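Integron cassette protein (PDB 3FY6) is of unknown function but is encoded by a mobile integron gene cassette of Vibrio cholerae and forms a two-chain assembly with an alpha+beta fold. Local coordinates at residues Val12-Tyr17 and Leu104-Val109; Val43-Thr48 and Glu56-Thr61; Val29-Asp34 and His83-Trp88. One frame throughout, in Å; residues are numbered along the deposited sequence.

Interaction 1 (Val12-Tyr17 and Leu104-Val109); sequences VNLNIY and LVAQWV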
loop_
_atom_site.group_PDB
_atom_site.type_symbol
_atom_site.label_atom_id
_atom_site.label_comp_id
_atom_site.label_asym_id
_atom_site.label_seq_id
_atom_site.Cartn_x
_atom_site.Cartn_y
_atom_site.Cartn_z
ATOM N N VAL A 12 -5.487 -10.618 -19.201
ATOM C CA VAL A 12 -5.153 -9.209 -19.233
ATOM C C VAL A 12 -3.654 -9.061 -18.957
ATOM O O VAL A 12 -3.151 -9.585 -17.971
ATOM C CB VAL A 12 -5.965 -8.438 -18.171
ATOM C CG1 VAL A 12 -5.714 -6.949 -18.286
ATOM C CG2 VAL A 12 -7.455 -8.742 -18.330
ATOM N N ASN A 13 -2.942 -8.370 -19.839
ATOM C CA ASN A 13 -1.530 -8.108 -19.617
ATOM C C ASN A 13 -1.354 -6.712 -19.040
ATOM O O ASN A 13 -1.754 -5.735 -19.651
ATOM C CB ASN A 13 -0.728 -8.269 -20.916
ATOM C CG ASN A 13 -0.402 -9.725 -21.223
ATOM O OD1 ASN A 13 -1.170 -10.625 -20.901
ATOM N ND2 ASN A 13 0.753 -9.958 -21.832
ATOM N N LEU A 14 -0.761 -6.628 -17.856
ATOM C CA LEU A 14 -0.600 -5.347 -17.177
ATOM C C LEU A 14 0.878 -4.951 -17.118
ATOM O O LEU A 14 1.742 -5.800 -16.963
ATOM C CB LEU A 14 -1.190 -5.428 -15.765
ATOM C CG LEU A 14 -2.694 -5.712 -15.686
ATOM C CD1 LEU A 14 -3.134 -5.883 -14.236
ATOM C CD2 LEU A 14 -3.478 -4.586 -16.355
ATOM N N ASN A 15 1.163 -3.659 -17.236
ATOM C CA ASN A 15 2.545 -3.206 -17.312
ATOM C C ASN A 15 2.949 -2.428 -16.062
ATOM O O ASN A 15 2.537 -1.282 -15.870
ATOM C CB ASN A 15 2.750 -2.359 -18.567
ATOM C CG ASN A 15 2.174 -3.024 -19.816
ATOM O OD1 ASN A 15 1.326 -2.456 -20.498
ATOM N ND2 ASN A 15 2.618 -4.238 -20.096
ATOM N N ILE A 16 3.747 -3.061 -15.212
ATOM C CA ILE A 16 4.104 -2.463 -13.927
ATOM C C ILE A 16 5.569 -2.026 -13.903
ATOM O O ILE A 16 6.469 -2.849 -14.057
ATOM C CB ILE A 16 3.866 -3.460 -12.772
ATOM C CG1 ILE A 16 2.415 -3.970 -12.797
ATOM C CG2 ILE A 16 4.216 -2.817 -11.424
ATOM C CD1 ILE A 16 1.392 -2.940 -12.345
ATOM N N TYR A 17 5.814 -0.739 -13.686
ATOM C CA TYR A 17 7.188 -0.245 -13.707
ATOM C C TYR A 17 7.982 -0.714 -12.496
ATOM O O TYR A 17 7.541 -0.558 -11.358
ATOM C CB TYR A 17 7.259 1.280 -13.817
ATOM C CG TYR A 17 8.691 1.735 -13.947
ATOM C CD1 TYR A 17 9.344 1.682 -15.178
ATOM C CD2 TYR A 17 9.413 2.156 -12.833
ATOM C CE1 TYR A 17 10.671 2.058 -15.302
ATOM C CE2 TYR A 17 10.756 2.544 -12.946
ATOM C CZ TYR A 17 11.370 2.489 -14.185
ATOM O OH TYR A 17 12.679 2.865 -14.312
ATOM N N LEU A 104 -6.371 0.553 -15.125
ATOM C CA LEU A 104 -6.387 1.742 -14.285
ATOM C C LEU A 104 -5.735 1.426 -12.926
ATOM O O LEU A 104 -5.145 2.307 -12.285
ATOM C CB LEU A 104 -7.807 2.309 -14.105
ATOM C CG LEU A 104 -8.578 2.807 -15.335
ATOM C CD1 LEU A 104 -9.923 3.412 -14.909
ATOM C CD2 LEU A 104 -7.770 3.838 -16.120
ATOM N N VAL A 105 -5.836 0.179 -12.481
ATOM C CA VAL A 105 -5.168 -0.184 -11.238
ATOM C C VAL A 105 -3.647 -0.202 -11.445
ATOM O O VAL A 105 -2.889 0.289 -10.605
ATOM C CB VAL A 105 -5.631 -1.534 -10.698
ATOM C CG1 VAL A 105 -4.852 -1.872 -9.436
ATOM C CG2 VAL A 105 -7.125 -1.494 -10.400
ATOM N N ALA A 106 -3.203 -0.755 -12.573
ATOM C CA ALA A 106 -1.775 -0.766 -12.884
ATOM C C ALA A 106 -1.257 0.657 -12.976
ATOM O O ALA A 106 -0.181 0.970 -12.467
ATOM C CB ALA A 106 -1.497 -1.528 -14.195
ATOM N N GLN A 107 -2.038 1.520 -13.623
ATOM C CA GLN A 107 -1.679 2.922 -13.772
ATOM C C GLN A 107 -1.502 3.598 -12.411
ATOM O O GLN A 107 -0.578 4.401 -12.213
ATOM C CB GLN A 107 -2.750 3.643 -14.593
ATOM C CG GLN A 107 -2.554 5.140 -14.762
ATOM C CD GLN A 107 -3.730 5.784 -15.473
ATOM O OE1 GLN A 107 -4.377 5.155 -16.310
ATOM N NE2 GLN A 107 -4.019 7.035 -15.136
ATOM N N TRP A 108 -2.393 3.272 -11.477
ATOM C CA TRP A 108 -2.303 3.788 -10.116
ATOM C C TRP A 108 -1.002 3.326 -9.445
ATOM O O TRP A 108 -0.261 4.120 -8.862
ATOM C CB TRP A 108 -3.498 3.298 -9.298
ATOM C CG TRP A 108 -3.577 3.872 -7.905
ATOM C CD1 TRP A 108 -3.160 5.105 -7.501
ATOM C CD2 TRP A 108 -4.171 3.253 -6.757
ATOM N NE1 TRP A 108 -3.445 5.289 -6.165
ATOM C CE2 TRP A 108 -4.059 4.164 -5.683
ATOM C CE3 TRP A 108 -4.769 2.013 -6.527
ATOM C CZ2 TRP A 108 -4.518 3.869 -4.407
ATOM C CZ3 TRP A 108 -5.233 1.723 -5.254
ATOM C CH2 TRP A 108 -5.114 2.648 -4.217
ATOM N N VAL A 109 -0.738 2.029 -9.517
ATOM C CA VAL A 109 0.496 1.494 -8.968
ATOM C C VAL A 109 1.695 2.240 -9.561
ATOM O O VAL A 109 2.610 2.619 -8.831
ATOM C CB VAL A 109 0.610 -0.018 -9.204
ATOM C CG1 VAL A 109 1.995 -0.529 -8.802
ATOM C CG2 VAL A 109 -0.484 -0.754 -8.425
#
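Strand Val12-Tyr17 and helix Leu104-Val109 run in the same direction, their axes only 5° apart and 7.9 Å from each other at closest approach. The backbones come nearest at Ile16 and Ala106, where the CA atoms are 6.2 Å apart. Ala106 makes this possible: its CB points toward the strand and is all the side chain there is at that point of the helix. Leu14 and Ile16, two residues apart on the same face of the strand, both bear on that methyl. Ile16 has CG1 beside its own backbone N and anti to the carbonyl carbon, chi1 -55°, and a second turn at chi2, -73°, brings CD1 down onto Ala106 CB at 3.7 Å. Leu14 touches the same methyl less closely, through its own CB, at 4.2 Å from Ala106 CB. One helical turn on, Val109 crosses Ile16 obliquely, CG1 meeting Ile16 CG2 at 4.1 Å. Phe81 of helix 77-89 packs on Leu14, and Val71 and Pro73 pack on Val109. No hydrogen bond links the two segments; strand 10-18 and helix 95-114 are joined here mainly by methyl and methylene contacts, so the fit of Leu14 and Ile16 on small Ala106 probably sets their spacing.

Interaction 2 (Val43-Thr48 and Glu56-Thr61); sequences VTIKAT and EWSEET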
loop_
_atom_site.group_PDB
_atom_site.type_symbol
_atom_site.label_atom_id
_atom_site.label_comp_id
_atom_site.label_asym_id
_atom_site.label_seq_id
_atom_site.Cartn_x
_atom_site.Cartn_y
_atom_site.Cartn_z
ATOM N N VAL A 43 6.509 -16.795 -11.420
ATOM C CA VAL A 43 5.720 -16.826 -10.197
ATOM C C VAL A 43 4.236 -16.629 -10.468
ATOM O O VAL A 43 3.847 -15.689 -11.149
ATOM C CB VAL A 43 6.167 -15.727 -9.222
ATOM C CG1 VAL A 43 5.206 -15.644 -8.068
ATOM C CG2 VAL A 43 7.588 -15.988 -8.732
ATOM N N THR A 44 3.414 -17.507 -9.908
ATOM C CA THR A 44 1.971 -17.420 -10.076
ATOM C C THR A 44 1.261 -17.502 -8.726
ATOM O O THR A 44 1.496 -18.427 -7.949
ATOM C CB THR A 44 1.435 -18.559 -10.977
ATOM O OG1 THR A 44 2.065 -18.500 -12.264
ATOM C CG2 THR A 44 -0.074 -18.436 -11.152
ATOM N N ILE A 45 0.400 -16.526 -8.446
ATOM C CA ILE A 45 -0.499 -16.619 -7.304
ATOM C C ILE A 45 -1.924 -16.825 -7.808
ATOM O O ILE A 45 -2.236 -16.516 -8.965
ATOM C CB ILE A 45 -0.420 -15.383 -6.397
ATOM C CG1 ILE A 45 -0.904 -14.136 -7.139
ATOM C CG2 ILE A 45 1.006 -15.201 -5.880
ATOM C CD1 ILE A 45 -0.816 -12.870 -6.325
ATOM N N LYS A 46 -2.780 -17.365 -6.947
ATOM C CA LYS A 46 -4.099 -17.793 -7.377
ATOM C C LYS A 46 -5.182 -17.472 -6.367
ATOM O O LYS A 46 -4.994 -17.674 -5.165
ATOM C CB LYS A 46 -4.095 -19.302 -7.644
ATOM C CG LYS A 46 -5.454 -19.852 -8.044
ATOM C CD LYS A 46 -5.342 -21.241 -8.637
ATOM C CE LYS A 46 -6.716 -21.828 -8.879
ATOM N NZ LYS A 46 -6.648 -23.133 -9.597
ATOM N N ALA A 47 -6.315 -16.982 -6.866
ATOM C CA ALA A 47 -7.520 -16.814 -6.055
ATOM C C ALA A 47 -8.599 -17.755 -6.581
ATOM O O ALA A 47 -8.907 -17.750 -7.771
ATOM C CB ALA A 47 -8.015 -15.367 -6.113
ATOM N N THR A 48 -9.174 -18.562 -5.697
ATOM C CA THR A 48 -10.194 -19.518 -6.105
ATOM C C THR A 48 -11.573 -19.096 -5.609
ATOM O O THR A 48 -11.746 -18.765 -4.438
ATOM C CB THR A 48 -9.877 -20.937 -5.592
ATOM O OG1 THR A 48 -9.631 -20.890 -4.185
ATOM C CG2 THR A 48 -8.644 -21.477 -6.271
ATOM N N GLU A 56 -10.644 -17.681 -2.007
ATOM C CA GLU A 56 -9.471 -18.170 -1.288
ATOM C C GLU A 56 -8.194 -17.729 -2.008
ATOM O O GLU A 56 -7.922 -18.167 -3.124
ATOM C CB GLU A 56 -9.519 -19.698 -1.208
ATOM C CG GLU A 56 -8.674 -20.298 -0.091
ATOM C CD GLU A 56 -9.305 -20.105 1.278
ATOM O OE1 GLU A 56 -10.555 -20.086 1.363
ATOM O OE2 GLU A 56 -8.553 -19.974 2.267
ATOM N N TRP A 57 -7.412 -16.861 -1.378
ATOM C CA TRP A 57 -6.174 -16.376 -1.990
ATOM C C TRP A 57 -4.933 -17.118 -1.516
ATOM O O TRP A 57 -4.896 -17.628 -0.397
ATOM C CB TRP A 57 -5.979 -14.889 -1.687
ATOM C CG TRP A 57 -6.738 -13.967 -2.584
ATOM C CD1 TRP A 57 -7.987 -13.463 -2.376
ATOM C CD2 TRP A 57 -6.279 -13.415 -3.821
ATOM N NE1 TRP A 57 -8.344 -12.645 -3.421
ATOM C CE2 TRP A 57 -7.308 -12.593 -4.317
ATOM C CE3 TRP A 57 -5.099 -13.545 -4.562
ATOM C CZ2 TRP A 57 -7.195 -11.900 -5.521
ATOM C CZ3 TRP A 57 -4.990 -12.860 -5.758
ATOM C CH2 TRP A 57 -6.029 -12.044 -6.224
ATOM N N SER A 58 -3.910 -17.148 -2.366
ATOM C CA SER A 58 -2.565 -17.544 -1.958
ATOM C C SER A 58 -2.141 -16.683 -0.782
ATOM O O SER A 58 -2.552 -15.528 -0.683
ATOM C CB SER A 58 -1.591 -17.284 -3.099
ATOM O OG SER A 58 -1.663 -15.919 -3.484
ATOM N N GLU A 59 -1.316 -17.232 0.102
ATOM C CA GLU A 59 -0.792 -16.466 1.228
ATOM C C GLU A 59 0.314 -15.505 0.785
ATOM O O GLU A 59 0.532 -14.474 1.413
ATOM C CB GLU A 59 -0.285 -17.395 2.334
ATOM C CG GLU A 59 -1.394 -18.076 3.112
ATOM C CD GLU A 59 -0.879 -19.189 4.008
ATOM O OE1 GLU A 59 0.320 -19.535 3.909
ATOM O OE2 GLU A 59 -1.679 -19.719 4.807
ATOM N N GLU A 60 1.020 -15.860 -0.283
ATOM C CA GLU A 60 1.913 -14.920 -0.948
ATOM C C GLU A 60 1.025 -13.918 -1.686
ATOM O O GLU A 60 0.324 -14.292 -2.625
ATOM C CB GLU A 60 2.790 -15.654 -1.954
ATOM C CG GLU A 60 4.020 -14.885 -2.398
ATOM C CD GLU A 60 5.145 -14.991 -1.399
ATOM O OE1 GLU A 60 4.908 -14.720 -0.201
ATOM O OE2 GLU A 60 6.267 -15.350 -1.805
ATOM N N THR A 61 1.029 -12.660 -1.251
ATOM C CA THR A 61 0.114 -11.669 -1.816
ATOM C C THR A 61 0.685 -11.011 -3.068
ATOM O O THR A 61 1.881 -11.117 -3.353
ATOM C CB THR A 61 -0.212 -10.552 -0.803
ATOM O OG1 THR A 61 0.984 -9.825 -0.502
ATOM C CG2 THR A 61 -0.805 -11.128 0.485
HETATM O O HOH W 1 -6.436 -19.996 -4.598
#
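The tight part of this hairpin contact is the antiparallel, non-hydrogen-bonded pair of Ala47 and Trp57. Trp57, with CG beside its backbone N (chi1 -82°), folds its indole flat under Ala47, whose CB sits 3.4 Å from the centroid of the six-membered ring, a CH-pi contact 13° off the ring normal. Ile45 CD1 comes to the edge of the same ring, and Trp57 NE1 is hydrogen-bonded to Gln82 OE1 of helix 77-89. Next along the hairpin, toward its turn, Thr48 and Glu56 form a hydrogen-bonded pair: Thr48 N gives to Glu56 O at 2.9 Å and Glu56 N returns to Thr48 O. Past Trp57 the strand gives way to loop, yet Ser58 N still reaches Lys46 O at 3.0 Å, a bent bond (140°). Ser58 OG hydrogen-bonds back to Glu60 O at 2.7 Å, beside Ile45 CB.

The other face is looser and wetter. Thr48 and Glu56 lie side by side there, OG1 against Glu56 CB, while the carboxylate leads off the sheet. A water donates to Glu56 O at 2.8 Å and, weakly, to Lys46 O. Indole and methyl thus close the inner face, whereas outside, carbonyls of both segments are bridged by solvent.

Interaction 3 (Val29-Asp34 and His83-Trp88); sequences VELHKD and HAWLEW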
loop_
_atom_site.group_PDB
_atom_site.type_symbol
_atom_site.label_atom_id
_atom_site.label_comp_id
_atom_site.label_asym_id
_atom_site.label_seq_id
_atom_site.Cartn_x
_atom_site.Cartn_y
_atom_site.Cartn_z
ATOM N N VAL A 29 -2.690 -11.437 -15.936
ATOM C CA VAL A 29 -3.868 -11.816 -15.177
ATOM C C VAL A 29 -4.742 -12.756 -15.995
ATOM O O VAL A 29 -5.233 -12.388 -17.058
ATOM C CB VAL A 29 -4.703 -10.585 -14.804
ATOM C CG1 VAL A 29 -5.850 -10.992 -13.882
ATOM C CG2 VAL A 29 -3.828 -9.533 -14.129
ATOM N N GLU A 30 -4.929 -13.976 -15.505
ATOM C CA GLU A 30 -5.821 -14.919 -16.165
ATOM C C GLU A 30 -7.141 -14.995 -15.410
ATOM O O GLU A 30 -7.174 -15.404 -14.248
ATOM C CB GLU A 30 -5.193 -16.312 -16.229
ATOM C CG GLU A 30 -4.357 -16.584 -17.456
ATOM C CD GLU A 30 -4.209 -18.074 -17.731
ATOM O OE1 GLU A 30 -5.051 -18.859 -17.234
ATOM O OE2 GLU A 30 -3.260 -18.459 -18.449
ATOM N N LEU A 31 -8.226 -14.603 -16.070
ATOM C CA LEU A 31 -9.549 -14.648 -15.457
ATOM C C LEU A 31 -10.311 -15.863 -15.953
ATOM O O LEU A 31 -10.484 -16.040 -17.151
ATOM C CB LEU A 31 -10.344 -13.388 -15.803
ATOM C CG LEU A 31 -9.650 -12.067 -15.497
ATOM C CD1 LEU A 31 -10.491 -10.902 -15.970
ATOM C CD2 LEU A 31 -9.392 -11.972 -14.013
ATOM N N HIS A 32 -10.761 -16.695 -15.023
ATOM C CA HIS A 32 -11.633 -17.814 -15.332
ATOM C C HIS A 32 -12.841 -17.690 -14.426
ATOM O O HIS A 32 -12.823 -16.936 -13.452
ATOM C CB HIS A 32 -10.946 -19.154 -15.043
ATOM C CG HIS A 32 -9.718 -19.401 -15.859
ATOM N ND1 HIS A 32 -9.721 -20.199 -16.985
ATOM C CD2 HIS A 32 -8.445 -18.965 -15.710
ATOM C CE1 HIS A 32 -8.503 -20.243 -17.494
ATOM N NE2 HIS A 32 -7.710 -19.502 -16.740
ATOM N N LYS A 33 -13.886 -18.443 -14.741
ATOM C CA LYS A 33 -15.099 -18.449 -13.941
ATOM C C LYS A 33 -14.823 -18.874 -12.494
ATOM O O LYS A 33 -15.311 -18.251 -11.556
ATOM C CB LYS A 33 -16.141 -19.364 -14.592
ATOM C CG LYS A 33 -17.210 -19.914 -13.655
ATOM C CD LYS A 33 -18.262 -18.874 -13.300
ATOM C CE LYS A 33 -19.628 -19.531 -13.122
ATOM N NZ LYS A 33 -19.526 -20.853 -12.435
ATOM N N ASP A 34 -14.011 -19.913 -12.323
ATOM C CA ASP A 34 -13.787 -20.510 -11.014
ATOM C C ASP A 34 -12.581 -19.965 -10.252
ATOM O O ASP A 34 -12.465 -20.182 -9.058
ATOM C CB ASP A 34 -13.649 -22.026 -11.150
ATOM C CG ASP A 34 -14.924 -22.684 -11.633
ATOM O OD1 ASP A 34 -16.015 -22.138 -11.345
ATOM O OD2 ASP A 34 -14.830 -23.742 -12.297
ATOM N N HIS A 83 -12.021 -7.583 -7.013
ATOM C CA HIS A 83 -13.296 -6.957 -7.325
ATOM C C HIS A 83 -13.561 -7.001 -8.820
ATOM O O HIS A 83 -14.625 -7.418 -9.246
ATOM C CB HIS A 83 -13.358 -5.515 -6.819
ATOM C CG HIS A 83 -14.644 -4.815 -7.151
ATOM N ND1 HIS A 83 -15.868 -5.263 -6.715
ATOM C CD2 HIS A 83 -14.890 -3.704 -7.889
ATOM C CE1 HIS A 83 -16.819 -4.453 -7.157
ATOM N NE2 HIS A 83 -16.251 -3.499 -7.872
ATOM N N ALA A 84 -12.591 -6.568 -9.614
ATOM C CA ALA A 84 -12.759 -6.588 -11.057
ATOM C C ALA A 84 -13.099 -7.998 -11.543
ATOM O O ALA A 84 -13.979 -8.187 -12.397
ATOM C CB ALA A 84 -11.508 -6.070 -11.741
ATOM N N TRP A 85 -12.412 -8.987 -10.979
ATOM C CA TRP A 85 -12.618 -10.375 -11.369
ATOM C C TRP A 85 -14.032 -10.829 -11.029
ATOM O O TRP A 85 -14.723 -11.403 -11.876
ATOM C CB TRP A 85 -11.573 -11.289 -10.724
ATOM C CG TRP A 85 -11.929 -12.746 -10.755
ATOM C CD1 TRP A 85 -12.240 -13.493 -11.856
ATOM C CD2 TRP A 85 -11.996 -13.634 -9.636
ATOM N NE1 TRP A 85 -12.500 -14.792 -11.489
ATOM C CE2 TRP A 85 -12.363 -14.903 -10.130
ATOM C CE3 TRP A 85 -11.777 -13.481 -8.261
ATOM C CZ2 TRP A 85 -12.516 -16.012 -9.303
ATOM C CZ3 TRP A 85 -11.926 -14.582 -7.441
ATOM C CH2 TRP A 85 -12.301 -15.830 -7.961
ATOM N N LEU A 86 -14.466 -10.559 -9.798
ATOM C CA LEU A 86 -15.793 -10.981 -9.364
ATOM C C LEU A 86 -16.885 -10.312 -10.201
ATOM O O LEU A 86 -17.878 -10.941 -10.555
ATOM C CB LEU A 86 -16.005 -10.706 -7.877
ATOM C CG LEU A 86 -15.133 -11.542 -6.934
ATOM C CD1 LEU A 86 -15.454 -11.214 -5.495
ATOM C CD2 LEU A 86 -15.333 -13.025 -7.196
ATOM N N GLU A 87 -16.695 -9.041 -10.528
ATOM C CA GLU A 87 -17.668 -8.355 -11.371
ATOM C C GLU A 87 -17.689 -8.917 -12.800
ATOM O O GLU A 87 -18.749 -9.097 -13.389
ATOM C CB GLU A 87 -17.405 -6.857 -11.360
ATOM C CG GLU A 87 -17.711 -6.234 -10.009
ATOM C CD GLU A 87 -19.177 -6.400 -9.624
ATOM O OE1 GLU A 87 -20.054 -6.064 -10.448
ATOM O OE2 GLU A 87 -19.453 -6.871 -8.500
ATOM N N TRP A 88 -16.516 -9.222 -13.337
ATOM C CA TRP A 88 -16.408 -9.809 -14.667
ATOM C C TRP A 88 -17.031 -11.194 -14.669
ATOM O O TRP A 88 -17.678 -11.607 -15.633
ATOM C CB TRP A 88 -14.938 -9.910 -15.074
ATOM C CG TRP A 88 -14.682 -10.767 -16.272
ATOM C CD1 TRP A 88 -14.671 -10.366 -17.579
ATOM C CD2 TRP A 88 -14.372 -12.167 -16.279
ATOM N NE1 TRP A 88 -14.383 -11.434 -18.400
ATOM C CE2 TRP A 88 -14.194 -12.550 -17.629
ATOM C CE3 TRP A 88 -14.228 -13.136 -15.279
ATOM C CZ2 TRP A 88 -13.883 -13.859 -18.002
ATOM C CZ3 TRP A 88 -13.913 -14.434 -15.649
ATOM C CH2 TRP A 88 -13.744 -14.784 -16.997
#
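Two indoles from helix His83-Trp88 frame the end of strand Val29-Leu31. Leu31 CB lies over one face of Trp88, 3.8 Å from the centroid of the six-membered ring and 14° off its normal, displaced toward the rim: a CH-pi contact. At the edge of that ring, in its plane, stands the carbonyl carbon of His32, and Trp88 CZ3 is 3.5 Å from His32 O. Trp85 turns its edge to the carbonyl of His32, just past the strand. Its NE1 gives a hydrogen bond to His32 O, 2.9 Å long and 167° at the hydrogen, with the oxygen in the indole plane and the donor nearly along the C=O axis. Leu86 CD2 covers one face of this second ring, offset toward the rim.

Both tryptophans have CG anti to the backbone N (chi1 164° for Trp85), and this carries the two rings from the helix to the strand end. Here helix 77-89 packs across one face of the antiparallel sheet, at the place where strand 23-31 turns into the connection to strand 35-40, so the bond from Trp85 grips the backbone just past the last strand residue. Leu31 touches both indoles: its CB bears on Trp88, while CD2 slides past Trp85 and meets CD1 of that ring at 3.9 Å.

His32 itself turns away from the helix. Its NE2 donates to Glu30 OE1 at 2.8 Å, in the imidazole plane and on the anti lone pair of the carboxylate, which would tend to favour a positive imidazole; Tyr35 stacks on the ring. Trp88 NE1 is hydrogen-bonded to Asn95 OD1, and Arg89 reaches Lys33 O. On the far side of the helix, His83 stacks on Tyr125 of the second subunit.

How the interactions relate
All three contacts belong to one five-stranded antiparallel sheet, whose strands follow chain order. Interaction 1 lies at edge strand 10-18 and interaction 2 at the hairpin that ends in the other edge strand, 53-57, their centres 18 Å apart and without touching. Interaction 3, on strand 23-31, meets both: Val12 O and Val29 N probably hydrogen-bond to tie it to interaction 1, and Trp85 packs against Ala47 and Thr48 of interaction 2. In sequence, 43-48 and 56-61 fall between 29-34 and 83-88, and those in turn between 12-17 and 104-109. Successive helices 77-89 and 95-114 pack on the sheet while also reaching the second subunit, so core and dimer contacts share the same helices.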